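Local coordinates for SnoaL-like domain-containing protein (Burkholderia xenovorans LB400, PDB 3FGY) that is of unknown function but belongs to the NTF2-like superfamily, whose cone-shaped fold probably shapes a pocket for a small ligand, at residues W103-T108 and T115-Y120. Sequence-based numbering, arbitrary orientation.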
ATOM      1  N   TRP A 103      -1.938   4.353   4.454  1.00 14.83           N
ATOM      2  CA  TRP A 103      -1.084   4.410   3.295  1.00 15.94           C
ATOM      3  C   TRP A 103       0.209   3.592   3.405  1.00 15.01           C
ATOM      4  O   TRP A 103       0.724   3.336   4.503  1.00 15.49           O
ATOM      5  CB  TRP A 103      -0.734   5.867   2.968  1.00 17.56           C
ATOM      6  CG  TRP A 103      -0.220   6.666   4.134  1.00 17.58           C
ATOM      7  CD1 TRP A 103      -0.936   7.507   4.949  1.00 18.33           C
ATOM      8  CD2 TRP A 103       1.147   6.719   4.615  1.00 17.67           C
ATOM      9  NE1 TRP A 103      -0.107   8.067   5.905  1.00 19.81           N
ATOM     10  CE2 TRP A 103       1.171   7.611   5.712  1.00 22.17           C
ATOM     11  CE3 TRP A 103       2.338   6.107   4.223  1.00 16.47           C
ATOM     12  CZ2 TRP A 103       2.348   7.907   6.424  1.00 23.71           C
ATOM     13  CZ3 TRP A 103       3.530   6.421   4.932  1.00 19.51           C
ATOM     14  CH2 TRP A 103       3.512   7.300   6.021  1.00 18.18           C
ATOM     15  N   VAL A 104       0.744   3.230   2.242  1.00 15.15           N
ATOM     16  CA  VAL A 104       2.101   2.718   2.131  1.00 15.17           C
ATOM     17  C   VAL A 104       2.856   3.520   1.070  1.00 14.78           C
ATOM     18  O   VAL A 104       2.356   3.769  -0.025  1.00 14.97           O
ATOM     19  CB  VAL A 104       2.105   1.217   1.756  1.00 16.35           C
ATOM     20  CG1 VAL A 104       3.549   0.714   1.428  1.00 17.58           C
ATOM     21  CG2 VAL A 104       1.449   0.383   2.876  1.00 15.28           C
ATOM     22  N   PHE A 105       4.094   3.907   1.405  1.00 15.17           N
ATOM     23  CA  PHE A 105       5.017   4.472   0.422  1.00 17.69           C
ATOM     24  C   PHE A 105       6.077   3.407   0.177  1.00 18.07           C
ATOM     25  O   PHE A 105       6.769   2.996   1.101  1.00 19.78           O
ATOM     26  CB  PHE A 105       5.695   5.752   0.927  1.00 19.28           C
ATOM     27  CG  PHE A 105       4.833   6.976   0.858  1.00 26.83           C
ATOM     28  CD1 PHE A 105       3.445   6.902   1.035  1.00 29.81           C
ATOM     29  CD2 PHE A 105       5.400   8.207   0.608  1.00 33.25           C
ATOM     30  CE1 PHE A 105       2.650   8.044   0.997  1.00 37.37           C
ATOM     31  CE2 PHE A 105       4.605   9.353   0.571  1.00 35.00           C
ATOM     32  CZ  PHE A 105       3.242   9.270   0.774  1.00 38.01           C
ATOM     33  N   ALA A 106       6.161   2.921  -1.043  1.00 15.85           N
ATOM     34  CA  ALA A 106       7.128   1.884  -1.419  1.00 16.76           C
ATOM     35  C   ALA A 106       8.268   2.607  -2.101  1.00 18.28           C
ATOM     36  O   ALA A 106       8.095   3.228  -3.165  1.00 15.24           O
ATOM     37  CB  ALA A 106       6.507   0.852  -2.356  1.00 15.52           C
ATOM     38  N   ILE A 107       9.418   2.543  -1.454  1.00 16.59           N
ATOM     39  CA  ILE A 107      10.581   3.334  -1.842  1.00 15.57           C
ATOM     40  C   ILE A 107      11.737   2.417  -2.244  1.00 16.21           C
ATOM     41  O   ILE A 107      11.960   1.374  -1.623  1.00 15.38           O
ATOM     42  CB  ILE A 107      10.990   4.321  -0.725  1.00 15.62           C
ATOM     43  CG1 ILE A 107       9.800   5.221  -0.363  1.00 20.61           C
ATOM     44  CG2 ILE A 107      12.186   5.147  -1.149  1.00 16.84           C
ATOM     45  CD1 ILE A 107      10.045   6.153   0.762  1.00 22.21           C
ATOM     46  N   THR A 108      12.456   2.826  -3.289  1.00 17.37           N
ATOM     47  CA  THR A 108      13.703   2.192  -3.710  1.00 16.74           C
ATOM     48  C   THR A 108      14.822   3.206  -3.507  1.00 17.41           C
ATOM     49  O   THR A 108      14.694   4.370  -3.914  1.00 16.75           O
ATOM     50  CB  THR A 108      13.655   1.750  -5.179  1.00 17.53           C
ATOM     51  OG1 THR A 108      12.548   0.867  -5.386  1.00 20.37           O
ATOM     52  CG2 THR A 108      14.973   1.055  -5.584  1.00 18.65           C
ATOM     53  N   THR A 115      15.285   6.897  -5.189  1.00 17.60           N
ATOM     54  CA  THR A 115      15.161   6.853  -6.644  1.00 17.85           C
ATOM     55  C   THR A 115      13.744   6.638  -7.165  1.00 19.14           C
ATOM     56  O   THR A 115      13.409   7.147  -8.233  1.00 18.99           O
ATOM     57  CB  THR A 115      16.092   5.762  -7.248  1.00 19.77           C
ATOM     58  OG1 THR A 115      15.621   4.445  -6.901  1.00 27.34           O
ATOM     59  CG2 THR A 115      17.527   5.968  -6.749  1.00 16.81           C
ATOM     60  N   SER A 116      12.920   5.876  -6.444  1.00 18.21           N
ATOM     61  CA  SER A 116      11.536   5.624  -6.865  1.00 19.12           C
ATOM     62  C   SER A 116      10.662   5.578  -5.640  1.00 17.14           C
ATOM     63  O   SER A 116      11.054   4.998  -4.613  1.00 18.90           O
ATOM     64  CB  SER A 116      11.415   4.272  -7.576  1.00 21.90           C
ATOM     65  OG  SER A 116      12.214   4.249  -8.751  1.00 34.22           O
ATOM     66  N   ILE A 117       9.499   6.200  -5.754  1.00 16.05           N
ATOM     67  CA  ILE A 117       8.475   6.163  -4.730  1.00 16.76           C
ATOM     68  C   ILE A 117       7.174   5.830  -5.442  1.00 17.87           C
ATOM     69  O   ILE A 117       6.869   6.405  -6.478  1.00 18.13           O
ATOM     70  CB  ILE A 117       8.309   7.548  -4.062  1.00 17.15           C
ATOM     71  CG1 ILE A 117       9.621   7.992  -3.407  1.00 20.39           C
ATOM     72  CG2 ILE A 117       7.112   7.606  -3.079  1.00 18.60           C
ATOM     73  CD1 ILE A 117       9.640   9.444  -3.059  1.00 19.59           C
ATOM     74  N   ARG A 118       6.404   4.908  -4.881  1.00 15.61           N
ATOM     75  CA  ARG A 118       5.039   4.691  -5.318  0.50 16.25           C
ATOM     76  C   ARG A 118       4.152   4.693  -4.073  1.00 16.31           C
ATOM     77  O   ARG A 118       4.433   3.954  -3.143  1.00 15.04           O
ATOM     78  CB  ARG A 118       4.933   3.360  -6.059  0.50 16.79           C
ATOM     79  CG  ARG A 118       3.732   3.301  -6.935  0.50 16.43           C
ATOM     80  CD  ARG A 118       3.376   1.929  -7.471  0.50 15.05           C
ATOM     81  NE  ARG A 118       1.982   2.085  -7.836  0.50 11.06           N
ATOM     82  CZ  ARG A 118       1.542   2.499  -9.017  0.50 13.69           C
ATOM     83  NH1 ARG A 118       2.355   2.610 -10.034  0.50 12.48           N
ATOM     84  NH2 ARG A 118       0.247   2.737  -9.183  0.50 14.78           N
ATOM     85  N   GLU A 119       3.102   5.518  -4.069  1.00 14.71           N
ATOM     86  CA  GLU A 119       2.133   5.523  -2.997  1.00 14.96           C
ATOM     87  C   GLU A 119       0.963   4.557  -3.259  1.00 14.04           C
ATOM     88  O   GLU A 119       0.457   4.442  -4.382  1.00 14.38           O
ATOM     89  CB  GLU A 119       1.539   6.919  -2.790  1.00 16.58           C
ATOM     90  CG  GLU A 119       2.527   8.035  -2.625  1.00 18.15           C
ATOM     91  CD  GLU A 119       1.860   9.344  -2.182  1.00 17.62           C
ATOM     92  OE1 GLU A 119       0.626   9.332  -1.857  1.00 26.72           O
ATOM     93  OE2 GLU A 119       2.560  10.373  -2.164  1.00 16.54           O
ATOM     94  N   TYR A 120       0.510   3.954  -2.165  1.00 14.66           N
ATOM     95  CA  TYR A 120      -0.677   3.127  -2.127  1.00 15.19           C
ATOM     96  C   TYR A 120      -1.570   3.783  -1.056  1.00 14.11           C
ATOM     97  O   TYR A 120      -1.226   3.796   0.112  1.00 13.95           O
ATOM     98  CB  TYR A 120      -0.339   1.691  -1.786  1.00 14.17           C
ATOM     99  CG  TYR A 120       0.606   1.033  -2.776  1.00 13.44           C
ATOM    100  CD1 TYR A 120       1.978   1.288  -2.718  1.00 16.82           C
ATOM    101  CD2 TYR A 120       0.159   0.134  -3.746  1.00 14.57           C
ATOM    102  CE1 TYR A 120       2.865   0.669  -3.600  1.00 15.37           C
ATOM    103  CE2 TYR A 120       1.044  -0.478  -4.623  1.00 15.43           C
ATOM    104  CZ  TYR A 120       2.386  -0.212  -4.569  1.00 13.88           C
ATOM    105  OH  TYR A 120       3.301  -0.830  -5.423  1.00 15.71           O
TER
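Glu119 lies flat over one face of the Phe105 ring, the two side chains running side by side in the same direction from a non-hydrogen-bonded pair. Glu119 CG makes a CH-pi contact 3.8 Å from the ring centroid, and the carboxylate stacks on the ring with the two planes only 20° apart, bringing OE2 to 3.2 Å from Phe105 CZ. A chi1 of -52° sets Glu119 CG anti to the carbonyl carbon, over the ring, and the extended chain beyond lays the carboxylate there too. Trp36 NE1, on the next strand, hydrogen-bonds OE2, while OE1 hydrogen-bonds an unidentified bound molecule, probably from the crystallisation liquor. On the side of the sheet carrying Phe105 and Glu119, Ile117 CG2 crosses obliquely to Phe105 CD2 and Ile117 CG1 meets CG1 of Ile107, with helix 5-20 covering both isoleucines. The opposite side holds Val104, Ala106 and Tyr120; Ala106 CB sits at the edge of the Tyr120 ring, 3.9 Å from CE1, and Tyr120 also packs on Val85 of the second subunit. Paired backbone bonds join Val104 to Tyr120 and Ala106 to Arg118, Ala106 N to Arg118 O being almost straight at 177°. Thr108 N bonds Ser116 O, and Thr108 O takes Thr115 N-H at 2.9 Å and, weakly, Ser116 N-H: a classic beta bulge. This antiparallel hairpin belongs to the curved NTF2-like sheet, its Glu119 side facing crystallisation-medium molecules, consistent with the fold's pocket.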